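Local coordinates for protein Pro-Pro endopeptidase (PDB 6FPC) that catalyses the zinc-dependent cleavage of peptide bonds between two prolines, cutting a PLP-PVP motif in a bacterial cell-surface protein, at residues 154-157 and 158-162; 111-114 and 115-119; 178-181 and 182-185; 40-44 and 45-49; 101-105 and 106-110. All coordinates share one frame; numbering follows the deposited sequence.

Contact 1 of 5, residues 154-157 and 158-162. With CD (cadmium ion), chain F.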
loop_
_atom_site.group_PDB
_atom_site.type_symbol
_atom_site.label_atom_id
_atom_site.label_comp_id
_atom_site.label_asym_id
_atom_site.label_seq_id
_atom_site.Cartn_x
_atom_site.Cartn_y
_atom_site.Cartn_z
ATOM N N THR A 154 0.653 9.093 7.128
ATOM C CA THR A 154 0.151 7.766 6.707
ATOM C C THR A 154 0.762 7.343 5.363
ATOM O O THR A 154 1.115 6.180 5.179
ATOM C CB THR A 154 -1.375 7.770 6.572
ATOM O OG1 THR A 154 -1.728 8.899 5.773
ATOM C CG2 THR A 154 -2.070 7.847 7.921
ATOM N N GLU A 155 0.923 8.308 4.440
ATOM C CA GLU A 155 1.495 8.036 3.128
ATOM C C GLU A 155 3.005 7.772 3.241
ATOM O O GLU A 155 3.525 6.806 2.645
ATOM C CB GLU A 155 1.096 9.166 2.146
ATOM C CG GLU A 155 -0.431 9.222 1.961
ATOM C CD GLU A 155 -1.021 7.996 1.264
ATOM O OE1 GLU A 155 -2.265 7.904 1.178
ATOM O OE2 GLU A 155 -0.243 7.163 0.745
ATOM N N TYR A 156 3.693 8.570 4.072
ATOM C CA TYR A 156 5.126 8.369 4.301
ATOM C C TYR A 156 5.351 7.003 4.953
ATOM O O TYR A 156 6.242 6.263 4.523
ATOM C CB TYR A 156 5.715 9.495 5.161
ATOM C CG TYR A 156 7.223 9.407 5.275
ATOM C CD1 TYR A 156 8.028 9.364 4.136
ATOM C CD2 TYR A 156 7.842 9.279 6.518
ATOM C CE1 TYR A 156 9.407 9.223 4.229
ATOM C CE2 TYR A 156 9.229 9.141 6.622
ATOM C CZ TYR A 156 10.006 9.134 5.475
ATOM O OH TYR A 156 11.368 9.028 5.558
ATOM N N PHE A 157 4.467 6.624 5.900
ATOM C CA PHE A 157 4.545 5.312 6.538
ATOM C C PHE A 157 4.450 4.214 5.480
ATOM O O PHE A 157 5.351 3.395 5.365
ATOM C CB PHE A 157 3.461 5.110 7.627
ATOM C CG PHE A 157 3.556 3.716 8.209
ATOM C CD1 PHE A 157 4.497 3.420 9.193
ATOM C CD2 PHE A 157 2.779 2.672 7.697
ATOM C CE1 PHE A 157 4.624 2.125 9.700
ATOM C CE2 PHE A 157 2.929 1.364 8.188
ATOM C CZ PHE A 157 3.849 1.104 9.188
ATOM N N ALA A 158 3.382 4.216 4.680
ATOM C CA ALA A 158 3.162 3.182 3.666
ATOM C C ALA A 158 4.291 3.113 2.606
ATOM O O ALA A 158 4.727 2.022 2.229
ATOM C CB ALA A 158 1.815 3.392 2.999
ATOM N N GLU A 159 4.758 4.268 2.131
ATOM C CA GLU A 159 5.780 4.278 1.098
ATOM C C GLU A 159 7.186 3.919 1.646
ATOM O O GLU A 159 7.901 3.123 1.022
ATOM C CB GLU A 159 5.778 5.621 0.364
ATOM C CG GLU A 159 6.461 5.570 -1.005
ATOM C CD GLU A 159 6.042 4.466 -1.970
ATOM O OE1 GLU A 159 4.878 4.013 -1.924
ATOM O OE2 GLU A 159 6.893 4.048 -2.782
ATOM N N ALA A 160 7.571 4.504 2.798
ATOM C CA ALA A 160 8.863 4.207 3.455
ATOM C C ALA A 160 8.915 2.727 3.915
ATOM O O ALA A 160 9.974 2.110 3.783
ATOM C CB ALA A 160 9.102 5.130 4.631
ATOM N N ALA A 161 7.762 2.139 4.379
ATOM C CA ALA A 161 7.714 0.707 4.741
ATOM C C ALA A 161 7.876 -0.145 3.454
ATOM O O ALA A 161 8.540 -1.192 3.484
ATOM C CB ALA A 161 6.415 0.360 5.449
ATOM N N SER A 162 7.313 0.332 2.329
ATOM C CA SER A 162 7.464 -0.326 1.021
ATOM C C SER A 162 8.958 -0.348 0.639
ATOM O O SER A 162 9.454 -1.427 0.297
ATOM C CB SER A 162 6.658 0.375 -0.067
ATOM O OG SER A 162 5.272 0.214 0.183
HETATM CD CD CD F . -1.315 5.654 -0.019
HETATM O O HOH W 1 -3.085 5.463 -1.037
#

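Contact 2 of 5, residues 111-114 and 115-119. With CD (cadmium ion), chain F.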
loop_
_atom_site.group_PDB
_atom_site.type_symbol
_atom_site.label_atom_id
_atom_site.label_comp_id
_atom_site.label_asym_id
_atom_site.label_seq_id
_atom_site.Cartn_x
_atom_site.Cartn_y
_atom_site.Cartn_z
ATOM N N HIS A 111 2.270 -1.168 -0.780
ATOM C CA HIS A 111 1.861 0.174 -0.333
ATOM C C HIS A 111 0.443 0.151 0.275
ATOM O O HIS A 111 0.241 0.580 1.416
ATOM C CB HIS A 111 1.932 1.183 -1.505
ATOM C CG HIS A 111 1.485 2.565 -1.126
ATOM N ND1 HIS A 111 2.390 3.538 -0.759
ATOM C CD2 HIS A 111 0.237 3.082 -1.055
ATOM C CE1 HIS A 111 1.676 4.625 -0.512
ATOM N NE2 HIS A 111 0.377 4.401 -0.681
ATOM N N GLU A 112 -0.531 -0.370 -0.480
ATOM C CA GLU A 112 -1.924 -0.412 -0.021
ATOM C C GLU A 112 -2.116 -1.353 1.170
ATOM O O GLU A 112 -2.862 -1.005 2.081
ATOM C CB GLU A 112 -2.896 -0.712 -1.176
ATOM C CG GLU A 112 -2.940 0.418 -2.219
ATOM C CD GLU A 112 -3.456 1.763 -1.716
ATOM O OE1 GLU A 112 -3.109 2.793 -2.335
ATOM O OE2 GLU A 112 -4.199 1.794 -0.703
ATOM N N THR A 113 -1.402 -2.484 1.212
ATOM C CA THR A 113 -1.513 -3.395 2.352
ATOM C C THR A 113 -0.983 -2.719 3.617
ATOM O O THR A 113 -1.574 -2.872 4.676
ATOM C CB THR A 113 -0.837 -4.755 2.069
ATOM O OG1 THR A 113 -1.428 -5.317 0.901
ATOM C CG2 THR A 113 -1.005 -5.760 3.231
ATOM N N LEU A 114 0.100 -1.940 3.505
ATOM C CA LEU A 114 0.725 -1.286 4.662
ATOM C C LEU A 114 -0.181 -0.228 5.290
ATOM O O LEU A 114 -0.087 -0.009 6.496
ATOM C CB LEU A 114 2.141 -0.759 4.314
ATOM C CG LEU A 114 3.332 -1.690 4.693
ATOM C CD1 LEU A 114 3.534 -1.758 6.195
ATOM C CD2 LEU A 114 3.172 -3.104 4.182
ATOM N N HIS A 115 -1.131 0.364 4.505
ATOM C CA HIS A 115 -2.130 1.260 5.080
ATOM C C HIS A 115 -3.020 0.460 6.057
ATOM O O HIS A 115 -3.265 0.929 7.171
ATOM C CB HIS A 115 -3.007 1.942 4.008
ATOM C CG HIS A 115 -2.367 3.129 3.336
ATOM N ND1 HIS A 115 -1.896 4.211 4.066
ATOM C CD2 HIS A 115 -2.231 3.396 2.017
ATOM C CE1 HIS A 115 -1.453 5.084 3.173
ATOM N NE2 HIS A 115 -1.632 4.642 1.924
ATOM N N ALA A 116 -3.493 -0.743 5.644
ATOM C CA ALA A 116 -4.334 -1.596 6.508
ATOM C C ALA A 116 -3.563 -2.034 7.755
ATOM O O ALA A 116 -4.131 -2.043 8.839
ATOM C CB ALA A 116 -4.842 -2.805 5.730
ATOM N N VAL A 117 -2.259 -2.340 7.617
ATOM C CA VAL A 117 -1.380 -2.713 8.745
ATOM C C VAL A 117 -1.313 -1.542 9.739
ATOM O O VAL A 117 -1.529 -1.734 10.941
ATOM C CB VAL A 117 0.047 -3.108 8.253
ATOM C CG1 VAL A 117 0.999 -3.368 9.425
ATOM C CG2 VAL A 117 0.013 -4.310 7.313
ATOM N N ASP A 118 -1.047 -0.316 9.227
ATOM C CA ASP A 118 -0.989 0.886 10.062
ATOM C C ASP A 118 -2.303 1.082 10.839
ATOM O O ASP A 118 -2.273 1.199 12.067
ATOM C CB ASP A 118 -0.728 2.113 9.167
ATOM C CG ASP A 118 -0.476 3.409 9.903
ATOM O OD1 ASP A 118 -0.016 3.357 11.085
ATOM O OD2 ASP A 118 -0.697 4.479 9.297
ATOM N N ARG A 119 -3.448 1.059 10.130
ATOM C CA ARG A 119 -4.762 1.304 10.745
ATOM C C ARG A 119 -5.256 0.238 11.667
ATOM O O ARG A 119 -5.750 0.545 12.760
ATOM C CB ARG A 119 -5.844 1.531 9.665
ATOM C CG ARG A 119 -6.078 2.995 9.351
ATOM C CD ARG A 119 -7.012 3.140 8.173
ATOM N NE ARG A 119 -8.411 2.925 8.549
ATOM C CZ ARG A 119 -9.433 3.090 7.715
ATOM N NH1 ARG A 119 -9.220 3.479 6.461
ATOM N NH2 ARG A 119 -10.674 2.878 8.129
HETATM CD CD CD F . -1.315 5.654 -0.019
HETATM O O HOH W 1 -3.085 5.463 -1.037
#

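Contact 3 of 5, residues 178-181 and 182-185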
loop_
_atom_site.group_PDB
_atom_site.type_symbol
_atom_site.label_atom_id
_atom_site.label_comp_id
_atom_site.label_asym_id
_atom_site.label_seq_id
_atom_site.Cartn_x
_atom_site.Cartn_y
_atom_site.Cartn_z
ATOM N N MET A 178 17.189 8.156 4.430
ATOM C CA MET A 178 16.260 8.421 5.533
ATOM C C MET A 178 16.636 7.492 6.712
ATOM O O MET A 178 15.884 6.552 7.010
ATOM C CB MET A 178 14.790 8.228 5.081
ATOM C CG MET A 178 14.340 9.214 4.001
ATOM S SD MET A 178 14.218 8.420 2.391
ATOM C CE MET A 178 12.626 7.837 2.493
ATOM N N PRO A 179 17.827 7.713 7.354
ATOM C CA PRO A 179 18.283 6.801 8.431
ATOM C C PRO A 179 17.353 6.695 9.642
ATOM O O PRO A 179 17.235 5.599 10.205
ATOM C CB PRO A 179 19.662 7.361 8.821
ATOM C CG PRO A 179 19.631 8.787 8.374
ATOM C CD PRO A 179 18.835 8.768 7.105
ATOM N N LEU A 180 16.686 7.799 10.042
ATOM C CA LEU A 180 15.772 7.683 11.181
ATOM C C LEU A 180 14.557 6.811 10.812
ATOM O O LEU A 180 14.103 6.029 11.645
ATOM C CB LEU A 180 15.335 9.040 11.757
ATOM C CG LEU A 180 16.446 9.927 12.315
ATOM C CD1 LEU A 180 16.000 11.369 12.361
ATOM C CD2 LEU A 180 16.920 9.453 13.709
ATOM N N THR A 181 14.090 6.891 9.539
ATOM C CA THR A 181 12.949 6.096 9.053
ATOM C C THR A 181 13.381 4.644 8.956
ATOM O O THR A 181 12.605 3.764 9.328
ATOM C CB THR A 181 12.402 6.622 7.710
ATOM O OG1 THR A 181 12.187 8.024 7.813
ATOM C CG2 THR A 181 11.062 5.978 7.322
ATOM N N TYR A 182 14.603 4.392 8.434
ATOM C CA TYR A 182 15.139 3.031 8.318
ATOM C C TYR A 182 15.182 2.339 9.714
ATOM O O TYR A 182 14.765 1.193 9.838
ATOM C CB TYR A 182 16.532 3.040 7.648
ATOM C CG TYR A 182 17.278 1.732 7.790
ATOM C CD1 TYR A 182 18.136 1.510 8.863
ATOM C CD2 TYR A 182 17.076 0.689 6.887
ATOM C CE1 TYR A 182 18.784 0.285 9.031
ATOM C CE2 TYR A 182 17.730 -0.536 7.038
ATOM C CZ TYR A 182 18.587 -0.730 8.109
ATOM O OH TYR A 182 19.250 -1.920 8.258
ATOM N N GLU A 183 15.701 3.041 10.731
ATOM C CA GLU A 183 15.814 2.584 12.124
ATOM C C GLU A 183 14.427 2.202 12.695
ATOM O O GLU A 183 14.256 1.113 13.251
ATOM C CB GLU A 183 16.460 3.687 12.966
ATOM C CG GLU A 183 16.667 3.302 14.423
ATOM C CD GLU A 183 17.343 4.360 15.276
ATOM O OE1 GLU A 183 16.998 5.559 15.140
ATOM O OE2 GLU A 183 18.214 3.980 16.093
ATOM N N PHE A 184 13.431 3.086 12.491
ATOM C CA PHE A 184 12.054 2.867 12.927
ATOM C C PHE A 184 11.481 1.612 12.249
ATOM O O PHE A 184 10.932 0.751 12.943
ATOM C CB PHE A 184 11.206 4.108 12.621
ATOM C CG PHE A 184 9.738 3.987 12.967
ATOM C CD1 PHE A 184 9.264 4.392 14.209
ATOM C CD2 PHE A 184 8.820 3.506 12.031
ATOM C CE1 PHE A 184 7.902 4.285 14.526
ATOM C CE2 PHE A 184 7.456 3.410 12.344
ATOM C CZ PHE A 184 7.009 3.813 13.583
ATOM N N MET A 185 11.637 1.492 10.904
ATOM C CA MET A 185 11.127 0.334 10.158
ATOM C C MET A 185 11.769 -0.953 10.589
ATOM O O MET A 185 11.050 -1.938 10.769
ATOM C CB MET A 185 11.237 0.515 8.636
ATOM C CG MET A 185 10.373 1.652 8.095
ATOM S SD MET A 185 8.593 1.489 8.438
ATOM C CE MET A 185 7.994 3.077 7.830
HETATM O O HOH W 2 14.377 6.268 14.347
#

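Contact 4 of 5, residues 40-44 and 45-49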
loop_
_atom_site.group_PDB
_atom_site.type_symbol
_atom_site.label_atom_id
_atom_site.label_comp_id
_atom_site.label_asym_id
_atom_site.label_seq_id
_atom_site.Cartn_x
_atom_site.Cartn_y
_atom_site.Cartn_z
ATOM N N ALA A 40 -2.070 -11.163 11.583
ATOM C CA ALA A 40 -2.807 -10.128 12.288
ATOM C C ALA A 40 -3.815 -9.461 11.352
ATOM O O ALA A 40 -4.960 -9.263 11.752
ATOM C CB ALA A 40 -1.840 -9.107 12.865
ATOM N N LEU A 41 -3.427 -9.179 10.087
ATOM C CA LEU A 41 -4.356 -8.601 9.103
ATOM C C LEU A 41 -5.577 -9.501 8.911
ATOM O O LEU A 41 -6.713 -9.022 8.971
ATOM C CB LEU A 41 -3.670 -8.406 7.745
ATOM C CG LEU A 41 -2.896 -7.135 7.544
ATOM C CD1 LEU A 41 -2.192 -7.188 6.202
ATOM C CD2 LEU A 41 -3.812 -5.889 7.656
ATOM N N TYR A 42 -5.336 -10.804 8.688
ATOM C CA TYR A 42 -6.400 -11.781 8.506
ATOM C C TYR A 42 -7.338 -11.855 9.717
ATOM O O TYR A 42 -8.543 -11.974 9.518
ATOM C CB TYR A 42 -5.836 -13.176 8.189
ATOM C CG TYR A 42 -6.910 -14.147 7.754
ATOM C CD1 TYR A 42 -7.370 -14.165 6.440
ATOM C CD2 TYR A 42 -7.502 -15.019 8.666
ATOM C CE1 TYR A 42 -8.353 -15.064 6.029
ATOM C CE2 TYR A 42 -8.507 -15.905 8.272
ATOM C CZ TYR A 42 -8.917 -15.934 6.947
ATOM O OH TYR A 42 -9.903 -16.795 6.542
ATOM N N SER A 43 -6.804 -11.780 10.958
ATOM C CA SER A 43 -7.641 -11.834 12.166
ATOM C C SER A 43 -8.638 -10.646 12.285
ATOM O O SER A 43 -9.652 -10.788 12.969
ATOM C CB SER A 43 -6.784 -11.945 13.428
ATOM O OG SER A 43 -6.187 -10.699 13.747
ATOM N N LYS A 44 -8.364 -9.511 11.592
ATOM C CA LYS A 44 -9.206 -8.302 11.582
ATOM C C LYS A 44 -10.242 -8.302 10.432
ATOM O O LYS A 44 -10.898 -7.286 10.179
ATOM C CB LYS A 44 -8.334 -7.018 11.511
ATOM C CG LYS A 44 -7.190 -6.960 12.527
ATOM C CD LYS A 44 -7.613 -6.532 13.927
ATOM C CE LYS A 44 -6.820 -7.221 15.022
ATOM N NZ LYS A 44 -5.367 -6.897 14.980
ATOM N N GLY A 45 -10.369 -9.428 9.742
ATOM C CA GLY A 45 -11.302 -9.565 8.634
ATOM C C GLY A 45 -10.810 -8.894 7.370
ATOM O O GLY A 45 -11.605 -8.650 6.465
ATOM N N VAL A 46 -9.505 -8.586 7.294
ATOM C CA VAL A 46 -8.910 -7.961 6.108
ATOM C C VAL A 46 -8.757 -9.029 5.045
ATOM O O VAL A 46 -8.405 -10.161 5.362
ATOM C CB VAL A 46 -7.554 -7.219 6.367
ATOM C CG1 VAL A 46 -6.899 -6.748 5.053
ATOM C CG2 VAL A 46 -7.754 -6.018 7.286
ATOM N N LYS A 47 -9.050 -8.665 3.800
ATOM C CA LYS A 47 -8.818 -9.494 2.627
ATOM C C LYS A 47 -8.041 -8.652 1.628
ATOM O O LYS A 47 -8.287 -7.453 1.507
ATOM C CB LYS A 47 -10.127 -10.046 2.005
ATOM C CG LYS A 47 -10.807 -11.179 2.815
ATOM C CD LYS A 47 -9.939 -12.437 3.028
ATOM C CE LYS A 47 -10.736 -13.645 3.508
ATOM N NZ LYS A 47 -11.529 -13.360 4.743
ATOM N N ILE A 48 -7.054 -9.250 0.985
ATOM C CA ILE A 48 -6.283 -8.583 -0.067
ATOM C C ILE A 48 -6.836 -9.142 -1.367
ATOM O O ILE A 48 -6.549 -10.284 -1.738
ATOM C CB ILE A 48 -4.750 -8.757 0.044
ATOM C CG1 ILE A 48 -4.202 -8.229 1.376
ATOM C CG2 ILE A 48 -4.039 -8.121 -1.182
ATOM C CD1 ILE A 48 -2.804 -8.770 1.702
ATOM N N LYS A 49 -7.665 -8.349 -2.037
ATOM C CA LYS A 49 -8.298 -8.773 -3.281
ATOM C C LYS A 49 -7.536 -8.257 -4.499
ATOM O O LYS A 49 -7.422 -7.043 -4.691
ATOM C CB LYS A 49 -9.772 -8.328 -3.316
ATOM C CG LYS A 49 -10.622 -9.043 -2.274
ATOM C CD LYS A 49 -12.096 -8.745 -2.415
ATOM C CE LYS A 49 -12.883 -9.404 -1.298
ATOM N NZ LYS A 49 -14.326 -9.091 -1.392
HETATM O O HOH W 3 -9.932 -12.138 6.678
#

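Contact 5 of 5, residues 101-105 and 106-110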
loop_
_atom_site.group_PDB
_atom_site.type_symbol
_atom_site.label_atom_id
_atom_site.label_comp_id
_atom_site.label_asym_id
_atom_site.label_seq_id
_atom_site.Cartn_x
_atom_site.Cartn_y
_atom_site.Cartn_z
ATOM N N LYS A 101 1.761 3.065 -13.135
ATOM C CA LYS A 101 0.539 2.381 -13.589
ATOM C C LYS A 101 -0.694 2.981 -12.899
ATOM O O LYS A 101 -1.448 2.282 -12.217
ATOM C CB LYS A 101 0.651 0.851 -13.372
ATOM C CG LYS A 101 1.036 0.061 -14.612
ATOM C CD LYS A 101 2.515 0.116 -14.917
ATOM C CE LYS A 101 2.802 -0.360 -16.319
ATOM N N GLY A 102 -0.880 4.284 -13.064
ATOM C CA GLY A 102 -1.990 4.993 -12.436
ATOM C C GLY A 102 -1.745 5.340 -10.975
ATOM O O GLY A 102 -2.674 5.700 -10.267
ATOM N N HIS A 103 -0.478 5.273 -10.525
ATOM C CA HIS A 103 -0.026 5.619 -9.160
ATOM C C HIS A 103 1.490 5.844 -9.230
ATOM O O HIS A 103 2.120 5.475 -10.231
ATOM C CB HIS A 103 -0.346 4.475 -8.164
ATOM C CG HIS A 103 0.453 3.231 -8.433
ATOM N ND1 HIS A 103 1.702 3.047 -7.871
ATOM C CD2 HIS A 103 0.206 2.211 -9.282
ATOM C CE1 HIS A 103 2.162 1.916 -8.376
ATOM N NE2 HIS A 103 1.296 1.379 -9.229
ATOM N N ASN A 104 2.075 6.386 -8.158
ATOM C CA ASN A 104 3.517 6.639 -8.111
ATOM C C ASN A 104 4.267 5.885 -6.992
ATOM O O ASN A 104 5.344 6.325 -6.573
ATOM C CB ASN A 104 3.804 8.141 -8.047
ATOM C CG ASN A 104 3.594 8.860 -9.355
ATOM O OD1 ASN A 104 4.139 8.489 -10.414
ATOM N ND2 ASN A 104 2.811 9.927 -9.296
ATOM N N SER A 105 3.731 4.748 -6.540
ATOM C CA SER A 105 4.395 3.929 -5.514
ATOM C C SER A 105 5.382 2.995 -6.149
ATOM O O SER A 105 5.194 2.572 -7.303
ATOM C CB SER A 105 3.397 3.038 -4.773
ATOM O OG SER A 105 2.371 3.801 -4.183
ATOM N N LEU A 106 6.356 2.547 -5.338
ATOM C CA LEU A 106 7.337 1.538 -5.722
ATOM C C LEU A 106 6.605 0.211 -6.012
ATOM O O LEU A 106 6.969 -0.509 -6.949
ATOM C CB LEU A 106 8.324 1.357 -4.550
ATOM C CG LEU A 106 9.307 0.183 -4.629
ATOM C CD1 LEU A 106 10.253 0.334 -5.824
ATOM C CD2 LEU A 106 10.119 0.082 -3.332
ATOM N N ASN A 107 5.547 -0.077 -5.245
ATOM C CA ASN A 107 4.800 -1.311 -5.403
ATOM C C ASN A 107 3.408 -1.136 -4.836
ATOM O O ASN A 107 3.237 -0.997 -3.623
ATOM C CB ASN A 107 5.502 -2.488 -4.734
ATOM C CG ASN A 107 4.718 -3.771 -4.919
ATOM O OD1 ASN A 107 3.950 -4.173 -4.050
ATOM N ND2 ASN A 107 4.851 -4.408 -6.066
ATOM N N LEU A 108 2.422 -1.185 -5.718
ATOM C CA LEU A 108 1.044 -0.920 -5.339
ATOM C C LEU A 108 0.510 -1.832 -4.225
ATOM O O LEU A 108 0.007 -1.313 -3.222
ATOM C CB LEU A 108 0.123 -0.934 -6.563
ATOM C CG LEU A 108 -1.320 -0.477 -6.339
ATOM C CD1 LEU A 108 -1.381 0.979 -5.819
ATOM C CD2 LEU A 108 -2.096 -0.587 -7.633
ATOM N N GLU A 109 0.629 -3.154 -4.377
ATOM C CA GLU A 109 0.076 -4.089 -3.383
ATOM C C GLU A 109 0.731 -3.967 -2.016
ATOM O O GLU A 109 0.007 -4.004 -1.019
ATOM C CB GLU A 109 0.053 -5.560 -3.867
ATOM C CG GLU A 109 1.407 -6.168 -4.223
ATOM C CD GLU A 109 1.884 -5.939 -5.650
ATOM O OE1 GLU A 109 1.346 -5.025 -6.319
ATOM O OE2 GLU A 109 2.828 -6.644 -6.085
ATOM N N ILE A 110 2.062 -3.740 -1.953
ATOM C CA ILE A 110 2.701 -3.578 -0.636
ATOM C C ILE A 110 2.238 -2.274 0.006
ATOM O O ILE A 110 1.831 -2.284 1.179
ATOM C CB ILE A 110 4.244 -3.708 -0.679
ATOM C CG1 ILE A 110 4.637 -5.171 -0.967
ATOM C CG2 ILE A 110 4.881 -3.224 0.637
ATOM C CD1 ILE A 110 6.119 -5.324 -1.479
#

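Contact 1 of 5, residues 154-157 and 158-162
Ala-158, whose N is bonded to Thr-154 O one turn earlier, has its own carbonyl oxygen gripped twice by Ser-162: Ala-158 O takes the backbone N of Ser-162 at 3.1 Å and its hydroxyl OG at 2.8 Å. The two donors come from opposite faces of the carbonyl plane, and a serine suits this buried place because its short side chain can fold back on the helix. The other backbone bonds of the turn include Ala-160 N to Tyr-156 O at 2.8 Å. On that side the methyl of Ala-160 sits over one face of the phenol, a CH-pi contact with CB 4.2 Å from the Tyr-156 ring centroid and 14° off the normal. Residues 154-162 belong to helix 153-166, which supplies the glutamate that zincins of this type add to the two histidines of HExxH. The first two torsions of Glu-155 (chi1 -62°, chi2 -66°) curl the chain and bring its carboxylate to the metal unevenly, OE2 at 2.0 Å from the cadmium ion and OE1 at 2.7 Å. One turn on, Glu-159 serves the second shell, with OE1 bonded to His-111 ND1 and OE2 to Leu-106 N. Ala-158, between these two glutamates in sequence, presents only a methyl, small enough for His-111 and His-115 of helix 108-121 to pack against it.

Contact 2 of 5, residues 111-114 and 115-119
His-111 and His-115 are the two histidines of the HExxH zinc-binding motif, set one turn apart on helix 108-121. Each gives NE2 to the same cadmium ion at 2.2 Å, in the catalytic site where zinc is also found; Tyr-148 and Glu-155 complete the protein ligands. The rings reach the metal by different routes. His-111 has CG anti to its backbone N (chi1 178°), its other nitrogen, ND1, being held by Glu-159, whereas His-115 turns its CG anti to the carbonyl carbon (chi1 -80°), and the planes end up at 86° to one another. The shared ion holds the two NE2 atoms 3.3 Å apart. Glu-112 bends at chi2, carrying its carboxylate back to the site. Glu-112 OE2 lies at the edge of the His-115 ring, 3.7 Å from His-115 CD2. Glu-112 OE1 accepts from water 1 at 3.0 Å. Away from the metal, Leu-114 CD1 packs 4.3 Å from Val-117 CB, and Ala-116 touches Leu-41 of helix 35-43. At the motif His-115 N makes two weak backbone bonds, to His-111 O and Glu-112 O. Val-117 N to Thr-113 O, at 3.1 Å, restores a sound helical bond. Water 1 also binds the ion, at 2.0 Å, so metal and carboxylate together would be expected to polarise it for attack on the scissile bond, consistent with Glu-112 as proton acceptor.

Contact 3 of 5, residues 178-181 and 182-185
Thr-181 and Met-185 form the tightly packed side of the first turns of helix 179-188, and Leu-180 and Glu-183 the watery side. The helix starts immediately after helix 168-177. Met-178, at the N-cap position, gives its carbonyl oxygen to Tyr-182 N, and Pro-179 suits the first helical place because a backbone N there needs no partner within the helix. On the inner side both residues are buried, Met-185 CG bearing on Thr-181 O at 3.3 Å while the methionine also packs on Phe-157. The threonine joins helices 153-166 and 129-138: its methyl packs on Ala-160, and OG1 is hydrogen-bonded to Tyr-156 OH and Glu-138. A chi1 of -50° sets OG1 beside the backbone N and leaves CG2 anti to it. Phe-184 is buried too, its ring meeting that of Phe-131. The outer side is looser. Leu-180 and Glu-183 run alongside each other and point the same way, with a single side-chain approach, Leu-180 CD2 to Glu-183 OE1 at 4.1 Å. A charged residue with an extended chain fits here because its end can work through solvent: water 2 donates to Glu-183 OE1 at 2.8 Å and to Leu-180 O at 2.7 Å.

Contact 4 of 5, residues 40-44 and 45-49
The ring of Tyr-42 meets Lys-47 obliquely, with Lys-47 CE 3.7 Å from Tyr-42 CE1, and carries water 3 over one face, displaced toward the rim. That water donates to Tyr-42 O and to Val-46 O, the latter at 2.8 Å, and accepts from Lys-47 NZ, also at 2.8 Å. Bends at chi2 and chi4 curl the lysine back, which leaves CE beside the phenol and hands NZ to the water. Ile-6, Lys-9 and Leu-10 also touch the tyrosine. Leu-41 CD2 lies against both methyls of Val-46, 4.0 Å from Val-46 CG2, and both side chains also pack on helix 108-121, Leu-41 on Thr-113 and Val-117, Val-46 on Leu-120. Leu-41 O accepts two backbone bonds from opposite faces of its plane, from Lys-44 N at 3.1 Å and Val-46 N at 3.3 Å. Gly-45 N closes on Tyr-42 O at 3.1 Å from well above the carbonyl plane. The positive phi of Gly-45 (77°) is easily adopted without a side chain, and it turns the chain from helix 35-43 into strand 47-51. The nested bonds, that of Val-46 N outside that of Gly-45 N, with Gly-45 as C-prime, end the helix in a Schellman motif.

Contact 5 of 5, residues 101-105 and 106-110
His-103 lays its imidazole against Leu-108, the first residue of helix 108-121, and can be followed outward from CB, which points toward the segment 106-110. CG stands between the backbone N and the carbonyl carbon (chi1 67°), a crowded position that swings the ring back over its own loop; CG itself lies 3.9 Å from Leu-108 CD1. ND1 accepts the backbone N-H of Ser-105 at 3.0 Å, close to the ring plane. His-103 CD2 is 4.0 Å from both Leu-108 CD1 and Leu-108 CD2, and CE1 lies 3.9 Å from Leu-108 CB. At the tip, NE2 is 3.7 Å from Leu-108 CB and is hydrogen-bonded to Tyr-96 O. One imidazole face is covered by the leucine in a CH-pi contact, its CB 24° off the ring normal, while two polar bonds fix the ring's rotation. A histidine suits the place because it offers both a flat apolar face and two nitrogens at its rim. Asn-107 is the N-cap: OD1 accepts from Ile-110 N at 2.9 Å, and ND2 donates to Glu-109 OE2 at 3.0 Å, meeting the carboxylate from above its plane. Arg-29 of helix 20-30 makes a salt bridge to the same oxygen. The turn leads from the loop after strand 89-93 into helix 108-121, with Leu-108 on Val-92 of that strand and Leu-106 on Leu-163 and Tyr-166 of helix 153-166.

Overall arrangement
Contacts 1 and 2 are the buried heart of the chain: two helices, 153-166 and 108-121, pack together and share the metal, and water 1 belongs to both. Contact 5 is the loop and first turn of helix 108-121; partly buried but central, it touches both through Ser-105 and contact 1 also through Leu-106, so the loop backs the metal site. Contacts 3 and 4 are partly buried and lie further out, their centres about 26 Å apart. Contact 3 packs on contact 1, contact 4 on contact 2 through Leu-41. Chemistry follows place: metal ligation and second-shell carboxylates at the centre, helix capping at contacts 4 and 5, and waters that join backbone carbonyls to charged side chains at contacts 3 and 4.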